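Local atomic coordinates of actin-related protein 8 (Homo sapiens, PDB entry 4FO0), a protein that binds ATP but hydrolyses it only weakly, and contributes to nucleosome binding and probably DNA repair as a subunit of the INO80 chromatin-remodelling complex. Residues A[58-63]-A[311-316]; A[285-290]-A[317-322]. All blocks are in the same frame, centred on the assembly; numbering follows the deposited sequence. Where two conformers were deposited one is given.

Contact 1. Residues A[58-63]-A[311-316]; sequences DSWLLR and LLQHLK. With ATP (adenosine-5'-triphosphate), chain C.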
loop_
_atom_site.group_PDB
_atom_site.type_symbol
_atom_site.label_atom_id
_atom_site.label_comp_id
_atom_site.label_asym_id
_atom_site.label_seq_id
_atom_site.Cartn_x
_atom_site.Cartn_y
_atom_site.Cartn_z
ATOM N N ASP A 58 4.540 -7.112 15.567
ATOM C CA ASP A 58 4.226 -7.623 14.239
ATOM C C ASP A 58 5.385 -7.357 13.286
ATOM O O ASP A 58 6.139 -6.398 13.438
ATOM C CB ASP A 58 2.934 -7.000 13.686
ATOM C CG ASP A 58 1.705 -7.880 13.914
ATOM O OD1 ASP A 58 1.837 -9.126 13.895
ATOM O OD2 ASP A 58 0.603 -7.322 14.104
ATOM N N SER A 59 5.526 -8.210 12.289
ATOM C CA SER A 59 6.502 -7.957 11.251
ATOM C C SER A 59 6.002 -6.803 10.380
ATOM O O SER A 59 4.799 -6.660 10.153
ATOM C CB SER A 59 6.690 -9.218 10.413
ATOM O OG SER A 59 6.484 -10.376 11.210
ATOM N N TRP A 60 6.922 -5.976 9.906
ATOM C CA TRP A 60 6.591 -4.948 8.939
ATOM C C TRP A 60 7.451 -5.059 7.665
ATOM O O TRP A 60 6.986 -5.551 6.629
ATOM C CB TRP A 60 6.750 -3.582 9.573
ATOM C CG TRP A 60 6.388 -2.470 8.662
ATOM C CD1 TRP A 60 5.868 -2.570 7.401
ATOM C CD2 TRP A 60 6.526 -1.073 8.935
ATOM N NE1 TRP A 60 5.679 -1.316 6.872
ATOM C CE2 TRP A 60 6.076 -0.380 7.791
ATOM C CE3 TRP A 60 6.986 -0.338 10.038
ATOM C CZ2 TRP A 60 6.070 1.008 7.717
ATOM C CZ3 TRP A 60 6.980 1.037 9.965
ATOM C CH2 TRP A 60 6.524 1.699 8.812
ATOM N N LEU A 61 8.701 -4.605 7.743
ATOM C CA LEU A 61 9.620 -4.748 6.618
ATOM C C LEU A 61 10.242 -6.144 6.561
ATOM O O LEU A 61 10.857 -6.511 5.569
ATOM C CB LEU A 61 10.731 -3.694 6.634
ATOM C CG LEU A 61 10.394 -2.209 6.590
ATOM C CD1 LEU A 61 11.636 -1.453 6.154
ATOM C CD2 LEU A 61 9.212 -1.893 5.672
ATOM N N LEU A 62 10.110 -6.926 7.618
ATOM C CA LEU A 62 10.506 -8.324 7.507
ATOM C C LEU A 62 9.283 -9.193 7.239
ATOM O O LEU A 62 8.139 -8.761 7.429
ATOM C CB LEU A 62 11.240 -8.799 8.749
ATOM C CG LEU A 62 12.663 -8.289 8.931
ATOM C CD1 LEU A 62 13.355 -9.152 9.958
ATOM C CD2 LEU A 62 13.416 -8.332 7.618
ATOM N N ARG A 63 9.531 -10.417 6.788
ATOM C CA ARG A 63 8.462 -11.331 6.411
ATOM C C ARG A 63 9.065 -12.713 6.348
ATOM O O ARG A 63 10.288 -12.846 6.322
ATOM C CB ARG A 63 7.875 -10.939 5.045
ATOM C CG ARG A 63 8.923 -10.775 3.939
ATOM C CD ARG A 63 8.294 -10.345 2.626
ATOM N NE ARG A 63 7.261 -11.276 2.174
ATOM C CZ ARG A 63 6.463 -11.054 1.134
ATOM N NH1 ARG A 63 6.576 -9.934 0.441
ATOM N NH2 ARG A 63 5.553 -11.947 0.788
ATOM N N LEU A 311 12.368 5.262 8.878
ATOM C CA LEU A 311 13.535 5.854 8.236
ATOM C C LEU A 311 13.788 5.252 6.855
ATOM O O LEU A 311 13.953 5.976 5.869
ATOM C CB LEU A 311 14.764 5.652 9.109
ATOM C CG LEU A 311 16.054 6.213 8.513
ATOM C CD1 LEU A 311 15.974 7.725 8.398
ATOM C CD2 LEU A 311 17.242 5.787 9.349
ATOM N N LEU A 312 13.816 3.922 6.788
ATOM C CA LEU A 312 14.020 3.225 5.526
ATOM C C LEU A 312 12.937 3.588 4.513
ATOM O O LEU A 312 13.254 3.948 3.374
ATOM C CB LEU A 312 14.116 1.716 5.750
ATOM C CG LEU A 312 15.295 1.354 6.675
ATOM C CD1 LEU A 312 15.378 -0.144 6.989
ATOM C CD2 LEU A 312 16.617 1.871 6.101
ATOM N N GLN A 313 11.667 3.540 4.922
ATOM C CA GLN A 313 10.611 3.979 4.016
ATOM C C GLN A 313 10.943 5.368 3.511
ATOM O O GLN A 313 10.830 5.650 2.316
ATOM C CB GLN A 313 9.234 3.997 4.679
ATOM C CG GLN A 313 8.724 2.648 5.074
ATOM C CD GLN A 313 7.627 2.148 4.163
ATOM O OE1 GLN A 313 7.846 1.253 3.332
ATOM N NE2 GLN A 313 6.426 2.708 4.323
ATOM N N HIS A 314 11.373 6.234 4.424
ATOM C CA HIS A 314 11.569 7.628 4.066
ATOM C C HIS A 314 12.716 7.784 3.077
ATOM O O HIS A 314 12.599 8.509 2.089
ATOM C CB HIS A 314 11.809 8.488 5.303
ATOM C CG HIS A 314 12.233 9.885 4.977
ATOM N ND1 HIS A 314 11.393 10.795 4.372
ATOM C CD2 HIS A 314 13.422 10.515 5.140
ATOM C CE1 HIS A 314 12.042 11.932 4.187
ATOM N NE2 HIS A 314 13.275 11.786 4.636
ATOM N N LEU A 315 13.816 7.087 3.353
ATOM C CA LEU A 315 14.979 7.102 2.480
ATOM C C LEU A 315 14.635 6.632 1.072
ATOM O O LEU A 315 14.985 7.284 0.088
ATOM C CB LEU A 315 16.106 6.253 3.075
ATOM C CG LEU A 315 16.715 6.881 4.342
ATOM C CD1 LEU A 315 17.937 6.129 4.814
ATOM C CD2 LEU A 315 17.051 8.346 4.113
ATOM N N LYS A 316 13.941 5.504 0.975
ATOM C CA LYS A 316 13.450 5.057 -0.315
ATOM C C LYS A 316 12.668 6.162 -1.034
ATOM O O LYS A 316 12.860 6.390 -2.228
ATOM C CB LYS A 316 12.548 3.835 -0.169
ATOM C CG LYS A 316 11.782 3.532 -1.451
ATOM C CD LYS A 316 10.675 2.529 -1.252
ATOM C CE LYS A 316 9.563 3.093 -0.398
ATOM N NZ LYS A 316 8.455 2.110 -0.282
HETATM P PG ATP C . -1.572 -2.210 0.790
HETATM O O1G ATP C . -2.325 -1.573 -0.346
HETATM O O2G ATP C . -2.430 -2.857 1.849
HETATM O O3G ATP C . -0.385 -3.059 0.388
HETATM P PB ATP C . -1.463 0.530 1.751
HETATM O O1B ATP C . -1.139 0.856 3.185
HETATM O O2B ATP C . -2.831 0.770 1.131
HETATM O O3B ATP C . -0.909 -0.965 1.548
HETATM P PA ATP C . -0.384 2.734 0.295
HETATM O O1A ATP C . -0.556 3.644 1.483
HETATM O O2A ATP C . -1.253 2.854 -0.931
HETATM O O3A ATP C . -0.346 1.231 0.834
HETATM O "O5'" ATP C . 1.136 2.872 -0.175
HETATM C "C5'" ATP C . 2.138 2.767 0.823
HETATM C "C4'" ATP C . 3.476 2.648 0.138
HETATM O "O4'" ATP C . 3.646 3.800 -0.674
HETATM C "C3'" ATP C . 4.641 2.626 1.114
HETATM O "O3'" ATP C . 5.519 1.543 0.791
HETATM C "C2'" ATP C . 5.336 3.946 0.887
HETATM O "O2'" ATP C . 6.739 3.879 1.091
HETATM C "C1'" ATP C . 5.010 4.185 -0.566
HETATM N N9 ATP C . 5.263 5.585 -0.938
HETATM C C8 ATP C . 4.613 6.660 -0.471
HETATM N N7 ATP C . 5.112 7.794 -1.017
HETATM C C5 ATP C . 6.097 7.439 -1.851
HETATM C C6 ATP C . 7.039 8.147 -2.731
HETATM N N6 ATP C . 6.991 9.501 -2.819
HETATM N N1 ATP C . 7.927 7.396 -3.434
HETATM C C2 ATP C . 7.972 6.052 -3.343
HETATM N N3 ATP C . 7.143 5.345 -2.546
HETATM C C4 ATP C . 6.202 5.974 -1.794
#
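Leu-61 and Trp-60 reach from an irregular loop to the side of a helix, meeting Leu-312 and Gln-313 on adjacent positions. The close-packed part is apolar: CD1 of Leu-61 rests 4.0 Å from CB of Leu-312 and sits just beside its CD1 as well, the two branched chains meeting aslant. The other methyl of Leu-61, CD2, lies 3.7 Å above the plane of the Trp-60 indole near its rim, tying the neighbouring loop residues together. Trp-60 holds its CG anti to the backbone N (chi1 -178°), which carries the six-membered part of the indole toward the helix until CZ2 comes 4.1 Å from CG of Gln-313. The Gln-313 amide, tilted 62° from the indole plane, fits between the tryptophan and the ATP ribose. One turn on, Lys-316 bends at chi3 (68°) and places NZ 2.8 Å from O2' of ATP, with a weak second bond to O3'. That ammonium also bonds to Gly-280 O, so backbone and ribose hold it together.

Away from this core the contact thins quickly. Ser-59 is exposed and Asp-58 partly so, and both side chains stay more than 12 Å from residues 311-316, while His-314 faces solvent from the helix's other flank. Just 164 Å² is buried in all, though the four touching residues are themselves well covered. Trp-60 NE1 bonds to OD2 of Asp-255, a residue whose OD1 bonds to ATP, making the tryptophan a second-shell support of the nucleotide site. The loop, lying between strand 38-47 and helix 71-88, thus closes against helix 306-319, with helix 280-293 touching both Leu-61 and Leu-312 and strand 330-336 packing on the helix at Leu-311 and Leu-315.

Contact 2. Residues A[285-290]-A[317-322]; sequences RCFYWL and ETFCHL. With ATP (adenosine-5'-triphosphate), chain C.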
loop_
_atom_site.group_PDB
_atom_site.type_symbol
_atom_site.label_atom_id
_atom_site.label_comp_id
_atom_site.label_asym_id
_atom_site.label_seq_id
_atom_site.Cartn_x
_atom_site.Cartn_y
_atom_site.Cartn_z
ATOM N N ARG A 285 13.045 -2.610 1.920
ATOM C CA ARG A 285 13.967 -3.528 2.565
ATOM C C ARG A 285 15.123 -3.769 1.603
ATOM O O ARG A 285 16.294 -3.758 1.988
ATOM C CB ARG A 285 13.249 -4.833 2.905
ATOM C CG ARG A 285 14.126 -5.905 3.541
ATOM C CD ARG A 285 13.598 -7.311 3.201
ATOM N NE ARG A 285 12.140 -7.325 3.237
ATOM C CZ ARG A 285 11.336 -7.674 2.237
ATOM N NH1 ARG A 285 11.813 -8.085 1.065
ATOM N NH2 ARG A 285 10.029 -7.618 2.430
ATOM N N CYS A 286 14.777 -3.949 0.337
ATOM C CA CYS A 286 15.763 -4.163 -0.708
ATOM C C CYS A 286 16.759 -2.997 -0.781
ATOM O O CYS A 286 17.985 -3.198 -0.757
ATOM C CB CYS A 286 15.044 -4.362 -2.039
ATOM S SG CYS A 286 16.100 -4.619 -3.466
ATOM N N PHE A 287 16.221 -1.784 -0.865
ATOM C CA PHE A 287 17.032 -0.575 -0.845
ATOM C C PHE A 287 17.965 -0.523 0.370
ATOM O O PHE A 287 19.124 -0.142 0.266
ATOM C CB PHE A 287 16.144 0.664 -0.868
ATOM C CG PHE A 287 16.900 1.933 -1.122
ATOM C CD1 PHE A 287 17.812 2.015 -2.171
ATOM C CD2 PHE A 287 16.698 3.048 -0.328
ATOM C CE1 PHE A 287 18.519 3.182 -2.417
ATOM C CE2 PHE A 287 17.396 4.226 -0.568
ATOM C CZ PHE A 287 18.309 4.294 -1.616
ATOM N N TYR A 288 17.454 -0.908 1.525
ATOM C CA TYR A 288 18.292 -1.006 2.696
ATOM C C TYR A 288 19.465 -1.954 2.468
ATOM O O TYR A 288 20.615 -1.632 2.756
ATOM C CB TYR A 288 17.468 -1.467 3.905
ATOM C CG TYR A 288 18.307 -1.707 5.138
ATOM C CD1 TYR A 288 19.147 -0.710 5.641
ATOM C CD2 TYR A 288 18.262 -2.925 5.805
ATOM C CE1 TYR A 288 19.930 -0.929 6.773
ATOM C CE2 TYR A 288 19.025 -3.149 6.936
ATOM C CZ TYR A 288 19.856 -2.150 7.418
ATOM O OH TYR A 288 20.604 -2.393 8.541
ATOM N N TRP A 289 19.165 -3.139 1.965
ATOM C CA TRP A 289 20.193 -4.166 1.743
ATOM C C TRP A 289 21.239 -3.691 0.747
ATOM O O TRP A 289 22.448 -3.895 0.938
ATOM C CB TRP A 289 19.549 -5.460 1.257
ATOM C CG TRP A 289 20.469 -6.468 0.599
ATOM C CD1 TRP A 289 21.441 -7.223 1.202
ATOM C CD2 TRP A 289 20.472 -6.853 -0.781
ATOM N NE1 TRP A 289 22.055 -8.039 0.277
ATOM C CE2 TRP A 289 21.473 -7.827 -0.950
ATOM C CE3 TRP A 289 19.721 -6.458 -1.896
ATOM C CZ2 TRP A 289 21.749 -8.413 -2.189
ATOM C CZ3 TRP A 289 19.996 -7.042 -3.123
ATOM C CH2 TRP A 289 21.001 -8.009 -3.259
ATOM N N LEU A 290 20.785 -3.018 -0.305
ATOM C CA LEU A 290 21.718 -2.464 -1.276
ATOM C C LEU A 290 22.594 -1.403 -0.614
ATOM O O LEU A 290 23.818 -1.415 -0.776
ATOM C CB LEU A 290 20.974 -1.896 -2.483
ATOM C CG LEU A 290 20.168 -2.926 -3.276
ATOM C CD1 LEU A 290 19.222 -2.273 -4.303
ATOM C CD2 LEU A 290 21.108 -3.884 -3.946
ATOM N N GLU A 317 11.778 6.842 -0.321
ATOM C CA GLU A 317 10.903 7.800 -0.991
ATOM C C GLU A 317 11.645 9.032 -1.434
ATOM O O GLU A 317 11.206 9.740 -2.348
ATOM C CB GLU A 317 9.759 8.203 -0.102
ATOM C CG GLU A 317 8.857 7.066 0.244
ATOM C CD GLU A 317 8.099 7.328 1.518
ATOM O OE1 GLU A 317 8.393 8.352 2.180
ATOM O OE2 GLU A 317 7.222 6.503 1.856
ATOM N N THR A 318 12.785 9.264 -0.800
ATOM C CA THR A 318 13.613 10.426 -1.106
ATOM C C THR A 318 14.611 10.158 -2.229
ATOM O O THR A 318 14.803 10.991 -3.114
ATOM C CB THR A 318 14.352 10.890 0.147
ATOM O OG1 THR A 318 13.386 11.336 1.099
ATOM C CG2 THR A 318 15.282 12.017 -0.164
ATOM N N PHE A 319 15.216 8.980 -2.208
ATOM C CA PHE A 319 16.317 8.671 -3.109
ATOM C C PHE A 319 15.994 7.818 -4.332
ATOM O O PHE A 319 16.514 8.066 -5.413
ATOM C CB PHE A 319 17.420 8.007 -2.318
ATOM C CG PHE A 319 18.007 8.897 -1.290
ATOM C CD1 PHE A 319 17.955 10.268 -1.456
ATOM C CD2 PHE A 319 18.610 8.377 -0.159
ATOM C CE1 PHE A 319 18.491 11.108 -0.516
ATOM C CE2 PHE A 319 19.157 9.210 0.781
ATOM C CZ PHE A 319 19.091 10.580 0.604
ATOM N N CYS A 320 15.161 6.804 -4.153
ATOM C CA CYS A 320 14.832 5.883 -5.230
ATOM C C CYS A 320 14.133 6.570 -6.406
ATOM O O CYS A 320 13.328 7.487 -6.227
ATOM C CB CYS A 320 14.010 4.715 -4.676
ATOM S SG CYS A 320 15.030 3.643 -3.606
ATOM N N HIS A 321 14.466 6.132 -7.615
ATOM C CA HIS A 321 13.884 6.711 -8.829
ATOM C C HIS A 321 13.848 5.630 -9.896
ATOM O O HIS A 321 14.539 4.617 -9.766
ATOM C CB HIS A 321 14.727 7.897 -9.316
ATOM C CG HIS A 321 16.121 7.517 -9.721
ATOM N ND1 HIS A 321 16.443 7.131 -11.005
ATOM C CD2 HIS A 321 17.268 7.436 -9.006
ATOM C CE1 HIS A 321 17.731 6.837 -11.063
ATOM N NE2 HIS A 321 18.255 7.019 -9.866
ATOM N N LEU A 322 13.045 5.837 -10.937
ATOM C CA LEU A 322 13.061 4.958 -12.114
ATOM C C LEU A 322 13.465 5.729 -13.374
ATOM O O LEU A 322 12.849 5.595 -14.434
ATOM C CB LEU A 322 11.706 4.291 -12.317
ATOM C CG LEU A 322 11.326 3.225 -11.296
ATOM C CD1 LEU A 322 9.834 2.920 -11.370
ATOM C CD2 LEU A 322 12.136 1.971 -11.532
HETATM P PG ATP C . -1.572 -2.210 0.790
HETATM O O1G ATP C . -2.325 -1.573 -0.346
HETATM O O2G ATP C . -2.430 -2.857 1.849
HETATM O O3G ATP C . -0.385 -3.059 0.388
HETATM P PB ATP C . -1.463 0.530 1.751
HETATM O O1B ATP C . -1.139 0.856 3.185
HETATM O O2B ATP C . -2.831 0.770 1.131
HETATM O O3B ATP C . -0.909 -0.965 1.548
HETATM P PA ATP C . -0.384 2.734 0.295
HETATM O O1A ATP C . -0.556 3.644 1.483
HETATM O O2A ATP C . -1.253 2.854 -0.931
HETATM O O3A ATP C . -0.346 1.231 0.834
HETATM O "O5'" ATP C . 1.136 2.872 -0.175
HETATM C "C5'" ATP C . 2.138 2.767 0.823
HETATM C "C4'" ATP C . 3.476 2.648 0.138
HETATM O "O4'" ATP C . 3.646 3.800 -0.674
HETATM C "C3'" ATP C . 4.641 2.626 1.114
HETATM O "O3'" ATP C . 5.519 1.543 0.791
HETATM C "C2'" ATP C . 5.336 3.946 0.887
HETATM O "O2'" ATP C . 6.739 3.879 1.091
HETATM C "C1'" ATP C . 5.010 4.185 -0.566
HETATM N N9 ATP C . 5.263 5.585 -0.938
HETATM C C8 ATP C . 4.613 6.660 -0.471
HETATM N N7 ATP C . 5.112 7.794 -1.017
HETATM C C5 ATP C . 6.097 7.439 -1.851
HETATM C C6 ATP C . 7.039 8.147 -2.731
HETATM N N6 ATP C . 6.991 9.501 -2.819
HETATM N N1 ATP C . 7.927 7.396 -3.434
HETATM C C2 ATP C . 7.972 6.052 -3.343
HETATM N N3 ATP C . 7.143 5.345 -2.546
HETATM C C4 ATP C . 6.202 5.974 -1.794
#
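Phe-287 offers one face of its ring to Cys-320, whose sulfur stands almost squarely over the middle: SG is 3.5 Å from the ring centroid and 9° off the ring normal. This is a Cys sulfur-aromatic contact, and it reaches every atom of the ring at similar distance. Phe-287 gets there because its CG is anti to the backbone N (chi1 -169°), swinging the ring off helix 280-293 toward the end of helix 306-319. Cys-320 is the first residue past that helix to leave helical geometry, so the sulfur is delivered where the chain turns out.

The second partner is Phe-319, and the two phenylalanine side chains run at about a right angle. CB of Phe-319 approaches CZ of Phe-287 obliquely at 3.9 Å, while the Phe-319 ring leads off, with CE2 of Phe-287 near the plane of that ring at its edge. The meeting is therefore of ring and methylene, not a stack of rings. Strand 343-350 supports both aromatics through Leu-350. With an alanine here in place of Phe-287, the Cys-320 sulfur would probably lose its aromatic face, and a gap is likely to open beside CB of Phe-319.

Glu-317 points the other way, toward the nucleotide. Extended beyond CG, it lays its CB and CG over one face of the adenine, and its OE2 accepts a hydrogen bond from O2' of ATP at 2.8 Å. The lysine just before it in the chain serves the same ribose. A helix that gives consecutive lysine and glutamate side chains to the nucleotide, backed here by a second helix, recalls the ATP site of actin, where such a pair also lies beside the adenosine.

In the fold
The two contacts lie about 11 Å apart, centre to centre, on the same side of the chain's centre, and both use helix 306-319: contact 1 its middle turns, contact 2 its end and the exit. Along the chain the order is 58-63, 285-290, 311-316, 317-322, so their segments alternate. They also touch directly, as Leu-61 O probably accepts a hydrogen bond from Arg-285 NE, and Leu-312 packs on Tyr-288. The loop after strand 38-47 and helix 280-293 thus lie side by side against helix 306-319, and both contacts come together at the ribose end of the ATP site, consistent with a nucleotide cleft built as in actin.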